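Long-range contacts in endo-b-1,4-glucanase (Nasutitermes takasagoensis, PDB 1KSC), which probably hydrolyses internal beta-1,4-glucosidic linkages in cellulose and related beta-glucans, as a calcium-binding member of glycosyl hydrolase family 9: residues Phe61-Ala66 with Asn252-Val257; Arg192-Asp197 with Ala209-Glu214; Arg357-Ser362 with His410-Thr415. All blocks are in the same frame, centred on the assembly; numbering follows the deposited sequence.

Interaction 1: residues Phe61-Ala66 with Asn252-Val257; sequences FGFPMA and NWDSKV. With CA (calcium ion), chain B.
Phe63 and Pro64, in the first turn of the helix that starts at Gly62, meet the irregular loop Asn252-Val257, their backbones closest at Pro64 and Trp253, with CA atoms 5.3 Å apart. No hydrogen bond joins the two segments; an aromatic side chain does most of the work. With CG anti to its backbone nitrogen (chi1 -167°), Phe63 reaches across to the loop and lays one face of its ring against the carbonyl oxygen of Trp253, CZ lying 3.4 Å from Trp253 O. The indole presents its edge: Trp253 CE3 is 3.6 Å from Phe63 CD2, with the ring planes 86° apart. Pro64, which suits a helix's first turn because it has no N-H to offer, adds a looser contact, its CB 4.2 Å from Trp253 CB. Lys256 comes from the opposite direction, bending its chain to bring NZ to 2.9 Å from Trp253 O. The same ammonium group bonds Glu214 and forms a salt bridge with Glu154. An alanine in place of Phe63 would probably deprive the indole edge and the Trp253 carbonyl oxygen of their packing partner, opening a gap beside the calcium site. Within the loop, Asn252 OD1 accepts from Asp254 N, an Asx turn, and from Ser255 N, which widens it into an Asx motif, and Asp254 O binds the calcium at 2.4 Å. The hydrocarbon ring thus packs beside a loop whose Trp253 carbonyl is bonded by Lys256 and whose Asp254 carbonyl is bound by calcium; the lysine probably offsets part of the carboxylate charge there.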
loop_
_atom_site.group_PDB
_atom_site.type_symbol
_atom_site.label_atom_id
_atom_site.label_comp_id
_atom_site.label_asym_id
_atom_site.label_seq_id
_atom_site.Cartn_x
_atom_site.Cartn_y
_atom_site.Cartn_z
ATOM N N PHE A 61 8.238 -7.761 -0.464
ATOM C CA PHE A 61 7.067 -8.568 -0.821
ATOM C C PHE A 61 6.292 -7.862 -1.938
ATOM O O PHE A 61 5.572 -6.889 -1.700
ATOM C CB PHE A 61 6.155 -8.770 0.402
ATOM C CG PHE A 61 6.658 -9.803 1.387
ATOM C CD1 PHE A 61 6.721 -11.149 1.034
ATOM C CD2 PHE A 61 7.042 -9.431 2.677
ATOM C CE1 PHE A 61 7.156 -12.113 1.950
ATOM C CE2 PHE A 61 7.480 -10.389 3.603
ATOM C CZ PHE A 61 7.536 -11.731 3.234
ATOM N N GLY A 62 6.446 -8.376 -3.155
ATOM C CA GLY A 62 5.811 -7.782 -4.320
ATOM C C GLY A 62 4.313 -7.565 -4.366
ATOM O O GLY A 62 3.854 -6.605 -4.978
ATOM N N PHE A 63 3.537 -8.441 -3.742
ATOM C CA PHE A 63 2.087 -8.300 -3.793
ATOM C C PHE A 63 1.630 -7.053 -3.029
ATOM O O PHE A 63 0.993 -6.169 -3.605
ATOM C CB PHE A 63 1.423 -9.585 -3.264
ATOM C CG PHE A 63 -0.056 -9.688 -3.558
ATOM C CD1 PHE A 63 -0.603 -9.144 -4.722
ATOM C CD2 PHE A 63 -0.899 -10.369 -2.681
ATOM C CE1 PHE A 63 -1.972 -9.277 -5.007
ATOM C CE2 PHE A 63 -2.263 -10.511 -2.954
ATOM C CZ PHE A 63 -2.803 -9.964 -4.118
ATOM N N PRO A 64 1.952 -6.953 -1.728
ATOM C CA PRO A 64 1.503 -5.743 -1.040
ATOM C C PRO A 64 2.222 -4.487 -1.541
ATOM O O PRO A 64 1.680 -3.390 -1.436
ATOM C CB PRO A 64 1.788 -6.049 0.437
ATOM C CG PRO A 64 2.925 -7.037 0.380
ATOM C CD PRO A 64 2.525 -7.924 -0.776
ATOM N N MET A 65 3.429 -4.641 -2.091
ATOM C CA MET A 65 4.160 -3.472 -2.594
ATOM C C MET A 65 3.440 -2.900 -3.812
ATOM O O MET A 65 3.346 -1.685 -3.964
ATOM C CB MET A 65 5.604 -3.823 -2.975
ATOM C CG MET A 65 6.501 -2.587 -3.034
ATOM S SD MET A 65 8.057 -2.812 -3.908
ATOM C CE MET A 65 8.685 -4.295 -3.097
ATOM N N ALA A 66 2.937 -3.777 -4.678
ATOM C CA ALA A 66 2.209 -3.339 -5.866
ATOM C C ALA A 66 0.891 -2.690 -5.448
ATOM O O ALA A 66 0.512 -1.644 -5.971
ATOM C CB ALA A 66 1.946 -4.524 -6.791
ATOM N N ASN A 252 -8.116 -3.886 0.364
ATOM C CA ASN A 252 -6.855 -4.106 1.061
ATOM C C ASN A 252 -5.934 -4.865 0.113
ATOM O O ASN A 252 -6.352 -5.229 -0.984
ATOM C CB ASN A 252 -7.074 -4.879 2.368
ATOM C CG ASN A 252 -7.799 -6.182 2.163
ATOM O OD1 ASN A 252 -7.289 -7.092 1.512
ATOM N ND2 ASN A 252 -9.000 -6.286 2.723
ATOM N N TRP A 253 -4.692 -5.105 0.525
ATOM C CA TRP A 253 -3.731 -5.788 -0.339
ATOM C C TRP A 253 -4.198 -7.126 -0.912
ATOM O O TRP A 253 -3.740 -7.540 -1.976
ATOM C CB TRP A 253 -2.403 -6.007 0.396
ATOM C CG TRP A 253 -2.496 -6.945 1.558
ATOM C CD1 TRP A 253 -2.704 -6.614 2.864
ATOM C CD2 TRP A 253 -2.422 -8.378 1.514
ATOM N NE1 TRP A 253 -2.768 -7.748 3.639
ATOM C CE2 TRP A 253 -2.599 -8.845 2.836
ATOM C CE3 TRP A 253 -2.226 -9.310 0.487
ATOM C CZ2 TRP A 253 -2.588 -10.208 3.160
ATOM C CZ3 TRP A 253 -2.215 -10.667 0.809
ATOM C CH2 TRP A 253 -2.396 -11.100 2.137
ATOM N N ASP A 254 -5.111 -7.790 -0.210
ATOM C CA ASP A 254 -5.611 -9.096 -0.627
ATOM C C ASP A 254 -6.876 -9.018 -1.482
ATOM O O ASP A 254 -7.015 -9.750 -2.466
ATOM C CB ASP A 254 -5.887 -9.945 0.620
ATOM C CG ASP A 254 -6.032 -11.422 0.314
ATOM O OD1 ASP A 254 -6.460 -12.167 1.222
ATOM O OD2 ASP A 254 -5.709 -11.847 -0.814
ATOM N N SER A 255 -7.794 -8.130 -1.110
ATOM C CA SER A 255 -9.054 -7.982 -1.833
ATOM C C SER A 255 -9.223 -6.606 -2.470
ATOM O O SER A 255 -9.070 -5.578 -1.809
ATOM C CB SER A 255 -10.226 -8.249 -0.886
ATOM O OG SER A 255 -11.462 -8.075 -1.553
ATOM N N LYS A 256 -9.559 -6.595 -3.756
ATOM C CA LYS A 256 -9.737 -5.343 -4.483
ATOM C C LYS A 256 -11.212 -5.069 -4.777
ATOM O O LYS A 256 -11.550 -4.068 -5.404
ATOM C CB LYS A 256 -8.957 -5.402 -5.800
ATOM C CG LYS A 256 -7.545 -5.969 -5.652
ATOM C CD LYS A 256 -6.674 -5.069 -4.784
ATOM C CE LYS A 256 -5.766 -5.874 -3.867
ATOM N NZ LYS A 256 -4.836 -6.781 -4.595
ATOM N N VAL A 257 -12.084 -5.954 -4.304
ATOM C CA VAL A 257 -13.523 -5.842 -4.546
ATOM C C VAL A 257 -14.118 -4.434 -4.558
ATOM O O VAL A 257 -14.621 -3.973 -5.586
ATOM C CB VAL A 257 -14.315 -6.704 -3.537
ATOM C CG1 VAL A 257 -15.807 -6.539 -3.765
ATOM C CG2 VAL A 257 -13.919 -8.164 -3.687
HETATM CA CA CA B . -7.390 -10.909 -4.558
HETATM O O HOH W 1 -5.499 -11.939 -3.424
HETATM O O HOH W 2 -8.896 -11.811 -2.849
#

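Interaction 2: residues Arg192-Asp197 with Ala209-Glu214; sequences RGKYSD and ADYRDE. With CA (calcium ion), chain B.
Tyr211 packs its ring against the backbone of Gly193, and this is the close part of the contact. Gly193 N lies over one face of the ring, toward the rim, 3.6 Å from Tyr211 CE2, while Gly193 O comes to 3.4 Å from Tyr211 CD2. Glycine suits a backbone at phi 165° and psi 162°, rarely adopted by residues with a side chain. Tyr211 holds CG between its backbone nitrogen and carbonyl carbon (chi1 61°), which turns the ring toward the 192-194 part of the loop. At the ring's edge, in its plane, stands Lys194 CG, 3.7 Å from CD2 of Tyr211, and Arg192 CB touches the phenol oxygen. Midway along 209-214 the chain builds a helix start and a calcium site together. Asp210 OD2 caps Arg212 N, and the Arg212 guanidinium grips the same carboxylate side-on, NH2 to OD1 at 2.7 Å and NE to OD2. With its carboxylate so engaged, Asp210 binds calcium through its carbonyl oxygen, whereas Asp213 and Glu214 each give both carboxylate oxygens; Asp254 O and two waters complete the eight ligands. Toward solvent the contact is looser. Lys194, bent at chi3, runs past the ring until its NZ is 3.7 Å from Ala209 O, without a hydrogen bond between them, and the exposed Arg192 carries its guanidinium away to Asn189, leaving its aliphatic CD beside the ring, 3.9 Å from Tyr211 CE1.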
loop_
_atom_site.group_PDB
_atom_site.type_symbol
_atom_site.label_atom_id
_atom_site.label_comp_id
_atom_site.label_asym_id
_atom_site.label_seq_id
_atom_site.Cartn_x
_atom_site.Cartn_y
_atom_site.Cartn_z
ATOM N N ARG A 192 -3.242 -18.320 -15.573
ATOM C CA ARG A 192 -3.986 -18.237 -14.318
ATOM C C ARG A 192 -3.391 -19.019 -13.152
ATOM O O ARG A 192 -2.982 -20.170 -13.299
ATOM C CB ARG A 192 -5.428 -18.711 -14.543
ATOM C CG ARG A 192 -6.195 -17.974 -15.640
ATOM C CD ARG A 192 -6.478 -16.533 -15.261
ATOM N NE ARG A 192 -7.244 -15.819 -16.282
ATOM C CZ ARG A 192 -8.547 -15.972 -16.500
ATOM N NH1 ARG A 192 -9.257 -16.823 -15.768
ATOM N NH2 ARG A 192 -9.146 -15.264 -17.448
ATOM N N GLY A 193 -3.366 -18.383 -11.984
ATOM C CA GLY A 193 -2.835 -19.024 -10.797
ATOM C C GLY A 193 -2.560 -18.033 -9.683
ATOM O O GLY A 193 -2.479 -16.830 -9.920
ATOM N N LYS A 194 -2.425 -18.544 -8.465
ATOM C CA LYS A 194 -2.144 -17.712 -7.299
ATOM C C LYS A 194 -0.630 -17.642 -7.144
ATOM O O LYS A 194 0.046 -18.668 -7.128
ATOM C CB LYS A 194 -2.798 -18.328 -6.058
ATOM C CG LYS A 194 -4.320 -18.359 -6.153
ATOM C CD LYS A 194 -4.970 -19.306 -5.150
ATOM C CE LYS A 194 -4.850 -18.810 -3.729
ATOM N NZ LYS A 194 -5.747 -19.574 -2.816
ATOM N N TYR A 195 -0.094 -16.430 -7.032
ATOM C CA TYR A 195 1.351 -16.266 -6.929
ATOM C C TYR A 195 1.972 -16.965 -5.727
ATOM O O TYR A 195 3.108 -17.426 -5.804
ATOM C CB TYR A 195 1.730 -14.775 -6.909
ATOM C CG TYR A 195 1.868 -14.180 -5.525
ATOM C CD1 TYR A 195 0.746 -13.909 -4.741
ATOM C CD2 TYR A 195 3.129 -13.924 -4.984
ATOM C CE1 TYR A 195 0.879 -13.398 -3.447
ATOM C CE2 TYR A 195 3.273 -13.415 -3.694
ATOM C CZ TYR A 195 2.146 -13.156 -2.932
ATOM O OH TYR A 195 2.284 -12.658 -1.658
ATOM N N SER A 196 1.233 -17.049 -4.626
ATOM C CA SER A 196 1.754 -17.688 -3.423
ATOM C C SER A 196 1.866 -19.208 -3.541
ATOM O O SER A 196 2.473 -19.856 -2.685
ATOM C CB SER A 196 0.916 -17.292 -2.197
ATOM O OG SER A 196 -0.472 -17.288 -2.474
ATOM N N ASP A 197 1.287 -19.778 -4.596
ATOM C CA ASP A 197 1.394 -21.218 -4.809
ATOM C C ASP A 197 2.683 -21.488 -5.580
ATOM O O ASP A 197 3.157 -22.623 -5.643
ATOM C CB ASP A 197 0.195 -21.761 -5.594
ATOM C CG ASP A 197 -1.073 -21.813 -4.760
ATOM O OD1 ASP A 197 -0.970 -21.999 -3.530
ATOM O OD2 ASP A 197 -2.173 -21.684 -5.337
ATOM N N ALA A 209 -5.817 -14.872 -1.434
ATOM C CA ALA A 209 -7.072 -15.586 -1.218
ATOM C C ALA A 209 -7.732 -15.934 -2.547
ATOM O O ALA A 209 -8.336 -16.996 -2.692
ATOM C CB ALA A 209 -8.019 -14.739 -0.373
ATOM N N ASP A 210 -7.613 -15.030 -3.516
ATOM C CA ASP A 210 -8.209 -15.224 -4.835
ATOM C C ASP A 210 -7.553 -14.223 -5.787
ATOM O O ASP A 210 -7.262 -13.093 -5.397
ATOM C CB ASP A 210 -9.717 -14.972 -4.742
ATOM C CG ASP A 210 -10.502 -15.658 -5.843
ATOM O OD1 ASP A 210 -11.570 -16.227 -5.531
ATOM O OD2 ASP A 210 -10.070 -15.624 -7.011
ATOM N N TYR A 211 -7.310 -14.635 -7.028
ATOM C CA TYR A 211 -6.679 -13.746 -8.004
ATOM C C TYR A 211 -7.680 -13.129 -8.973
ATOM O O TYR A 211 -7.347 -12.219 -9.726
ATOM C CB TYR A 211 -5.606 -14.502 -8.802
ATOM C CG TYR A 211 -6.130 -15.685 -9.596
ATOM C CD1 TYR A 211 -6.930 -15.502 -10.729
ATOM C CD2 TYR A 211 -5.839 -16.991 -9.205
ATOM C CE1 TYR A 211 -7.426 -16.592 -11.449
ATOM C CE2 TYR A 211 -6.329 -18.085 -9.915
ATOM C CZ TYR A 211 -7.121 -17.878 -11.033
ATOM O OH TYR A 211 -7.614 -18.961 -11.725
ATOM N N ARG A 212 -8.914 -13.615 -8.949
ATOM C CA ARG A 212 -9.928 -13.112 -9.866
ATOM C C ARG A 212 -10.213 -11.619 -9.756
ATOM O O ARG A 212 -10.397 -10.946 -10.773
ATOM C CB ARG A 212 -11.216 -13.919 -9.701
ATOM C CG ARG A 212 -11.087 -15.335 -10.237
ATOM C CD ARG A 212 -12.356 -16.128 -10.007
ATOM N NE ARG A 212 -12.596 -16.353 -8.588
ATOM C CZ ARG A 212 -13.727 -16.840 -8.090
ATOM N NH1 ARG A 212 -14.730 -17.152 -8.902
ATOM N NH2 ARG A 212 -13.858 -17.017 -6.782
ATOM N N ASP A 213 -10.240 -11.088 -8.538
ATOM C CA ASP A 213 -10.503 -9.665 -8.373
ATOM C C ASP A 213 -9.376 -8.810 -8.949
ATOM O O ASP A 213 -9.632 -7.734 -9.488
ATOM C CB ASP A 213 -10.760 -9.320 -6.893
ATOM C CG ASP A 213 -9.726 -9.908 -5.954
ATOM O OD1 ASP A 213 -9.450 -11.123 -6.037
ATOM O OD2 ASP A 213 -9.199 -9.154 -5.107
ATOM N N GLU A 214 -8.134 -9.283 -8.852
ATOM C CA GLU A 214 -7.005 -8.533 -9.402
ATOM C C GLU A 214 -7.084 -8.451 -10.923
ATOM O O GLU A 214 -6.643 -7.469 -11.521
ATOM C CB GLU A 214 -5.662 -9.168 -9.016
ATOM C CG GLU A 214 -5.163 -8.848 -7.606
ATOM C CD GLU A 214 -5.926 -9.589 -6.525
ATOM O OE1 GLU A 214 -6.530 -10.635 -6.838
ATOM O OE2 GLU A 214 -5.907 -9.140 -5.358
HETATM CA CA CA B . -7.390 -10.909 -4.558
HETATM O O HOH W 1 -5.499 -11.939 -3.424
HETATM O O HOH W 2 -8.896 -11.811 -2.849
#

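Interaction 3: residues Arg357-Ser362 with His410-Thr415; sequences RPHHRS and HNEVAT
The loop that carries Glu412, predicted to be an active-site residue in this family 9 glucanase, is fastened to the chain just before helix 361-364 by two hydrogen bonds. His359 N gives a nearly straight one (170°) to Asn411 O, 2.8 Å away and tilted from the carbonyl plane. The side chain of Asn411 adds a weak bond from ND2 to Arg357 O, also 2.8 Å. Asparagine suits this place because its amide serves several partners: ND2 also bonds Asp403, the other predicted active-site residue, while OD1 takes the hydroxyl of Tyr401. Beside these bonds the branches of Val413 divide: CG1 packs on Pro358 CB at 4.0 Å, and CG2 meets the His360 ring obliquely, 3.7 Å from CD2. His359, centre of an inverse gamma turn, sends its ring past the Glu412 carboxylate, CD2 lying 3.8 Å from Glu412 OE2 with the two planes 49° apart; its ND1 is held by Arg405 O. Around the contact, His359 packs on Phe377 of helix 374-377, His360 bonds Gln19 just past helix 5-18, and the 410-415 loop runs directly into helix 415-430.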
loop_
_atom_site.group_PDB
_atom_site.type_symbol
_atom_site.label_atom_id
_atom_site.label_comp_id
_atom_site.label_asym_id
_atom_site.label_seq_id
_atom_site.Cartn_x
_atom_site.Cartn_y
_atom_site.Cartn_z
ATOM N N ARG A 357 7.496 2.916 20.005
ATOM C CA ARG A 357 8.215 1.658 19.860
ATOM C C ARG A 357 7.642 0.771 18.750
ATOM O O ARG A 357 7.330 -0.398 18.972
ATOM C CB ARG A 357 8.191 0.902 21.191
ATOM C CG ARG A 357 8.774 1.703 22.348
ATOM C CD ARG A 357 8.570 0.992 23.679
ATOM N NE ARG A 357 9.251 1.671 24.781
ATOM C CZ ARG A 357 8.860 2.821 25.321
ATOM N NH1 ARG A 357 9.554 3.351 26.321
ATOM N NH2 ARG A 357 7.776 3.440 24.874
ATOM N N PRO A 358 7.495 1.313 17.535
ATOM C CA PRO A 358 6.951 0.486 16.453
ATOM C C PRO A 358 7.833 -0.739 16.197
ATOM O O PRO A 358 9.047 -0.678 16.377
ATOM C CB PRO A 358 6.923 1.448 15.263
ATOM C CG PRO A 358 8.068 2.380 15.553
ATOM C CD PRO A 358 7.896 2.641 17.036
ATOM N N HIS A 359 7.217 -1.852 15.805
ATOM C CA HIS A 359 7.941 -3.092 15.506
ATOM C C HIS A 359 8.633 -2.832 14.172
ATOM O O HIS A 359 8.188 -3.288 13.115
ATOM C CB HIS A 359 6.947 -4.247 15.368
ATOM C CG HIS A 359 7.596 -5.583 15.204
ATOM N ND1 HIS A 359 8.104 -6.299 16.266
ATOM C CD2 HIS A 359 7.833 -6.328 14.099
ATOM C CE1 HIS A 359 8.626 -7.429 15.822
ATOM N NE2 HIS A 359 8.475 -7.470 14.511
ATOM N N HIS A 360 9.749 -2.117 14.244
ATOM C CA HIS A 360 10.461 -1.682 13.054
ATOM C C HIS A 360 11.968 -1.650 13.338
ATOM O O HIS A 360 12.430 -0.922 14.219
ATOM C CB HIS A 360 9.901 -0.295 12.718
ATOM C CG HIS A 360 10.349 0.263 11.409
ATOM N ND1 HIS A 360 11.413 1.134 11.297
ATOM C CD2 HIS A 360 9.842 0.123 10.162
ATOM C CE1 HIS A 360 11.536 1.509 10.037
ATOM N NE2 HIS A 360 10.596 0.909 9.327
ATOM N N ARG A 361 12.725 -2.439 12.583
ATOM C CA ARG A 361 14.166 -2.540 12.777
ATOM C C ARG A 361 15.006 -1.298 12.506
ATOM O O ARG A 361 15.726 -0.833 13.389
ATOM C CB ARG A 361 14.723 -3.696 11.943
ATOM C CG ARG A 361 14.239 -5.061 12.399
ATOM C CD ARG A 361 14.561 -6.129 11.368
ATOM N NE ARG A 361 14.188 -7.464 11.827
ATOM C CZ ARG A 361 12.937 -7.897 11.951
ATOM N NH1 ARG A 361 11.917 -7.103 11.649
ATOM N NH2 ARG A 361 12.705 -9.135 12.380
ATOM N N SER A 362 14.918 -0.743 11.303
ATOM C CA SER A 362 15.767 0.398 10.981
ATOM C C SER A 362 15.605 1.607 11.890
ATOM O O SER A 362 16.585 2.276 12.218
ATOM C CB SER A 362 15.612 0.800 9.503
ATOM O OG SER A 362 14.365 1.404 9.224
ATOM N N HIS A 410 -0.443 -4.825 17.460
ATOM C CA HIS A 410 -0.730 -3.420 17.694
ATOM C C HIS A 410 0.353 -2.444 17.232
ATOM O O HIS A 410 0.041 -1.318 16.851
ATOM C CB HIS A 410 -1.019 -3.203 19.182
ATOM C CG HIS A 410 -2.098 -4.096 19.718
ATOM N ND1 HIS A 410 -3.402 -4.034 19.276
ATOM C CD2 HIS A 410 -2.060 -5.081 20.645
ATOM C CE1 HIS A 410 -4.122 -4.944 19.908
ATOM N NE2 HIS A 410 -3.332 -5.593 20.744
ATOM N N ASN A 411 1.614 -2.866 17.258
ATOM C CA ASN A 411 2.701 -1.976 16.848
ATOM C C ASN A 411 3.355 -2.293 15.514
ATOM O O ASN A 411 4.459 -1.826 15.219
ATOM C CB ASN A 411 3.760 -1.890 17.952
ATOM C CG ASN A 411 3.522 -0.712 18.876
ATOM O OD1 ASN A 411 2.402 -0.212 18.971
ATOM N ND2 ASN A 411 4.568 -0.264 19.564
ATOM N N GLU A 412 2.671 -3.086 14.703
ATOM C CA GLU A 412 3.171 -3.405 13.378
ATOM C C GLU A 412 2.964 -2.155 12.515
ATOM O O GLU A 412 2.032 -1.377 12.746
ATOM C CB GLU A 412 2.378 -4.580 12.794
ATOM C CG GLU A 412 2.630 -4.896 11.317
ATOM C CD GLU A 412 4.035 -5.401 11.029
ATOM O OE1 GLU A 412 4.247 -5.948 9.923
ATOM O OE2 GLU A 412 4.925 -5.249 11.892
ATOM N N VAL A 413 3.859 -1.958 11.552
ATOM C CA VAL A 413 3.771 -0.857 10.595
ATOM C C VAL A 413 4.107 -1.518 9.262
ATOM O O VAL A 413 4.849 -2.500 9.236
ATOM C CB VAL A 413 4.787 0.280 10.896
ATOM C CG1 VAL A 413 4.428 0.954 12.209
ATOM C CG2 VAL A 413 6.203 -0.267 10.949
ATOM N N ALA A 414 3.559 -1.008 8.162
ATOM C CA ALA A 414 3.820 -1.608 6.854
ATOM C C ALA A 414 3.448 -0.664 5.717
ATOM O O ALA A 414 2.618 0.220 5.889
ATOM C CB ALA A 414 3.032 -2.919 6.720
ATOM N N THR A 415 4.044 -0.858 4.546
ATOM C CA THR A 415 3.721 0.025 3.435
ATOM C C THR A 415 2.231 0.002 3.092
ATOM O O THR A 415 1.656 1.047 2.793
ATOM C CB THR A 415 4.534 -0.309 2.158
ATOM O OG1 THR A 415 4.146 -1.591 1.647
ATOM C CG2 THR A 415 6.023 -0.307 2.468
#

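In the fold
From the N terminus, helix 62-78 supplies the first half of interaction 1, whose partner loop 252-257 leads into helix 257-268; the contact closes a loop of 185 intervening residues. Interaction 2 is nested inside it, closing a short loop, with 11 residues between its segments, that lies between helix 171-190 and helix 212-226. The two are joined by the calcium ion, its two waters and the lysine of the 252-257 loop. Interaction 3 follows in series, joining residues before helix 361-364 to the approach of helix 415-430. Its centre is about 19 Å from that of interaction 1 and about 27 Å from that of interaction 2, and it touches neither.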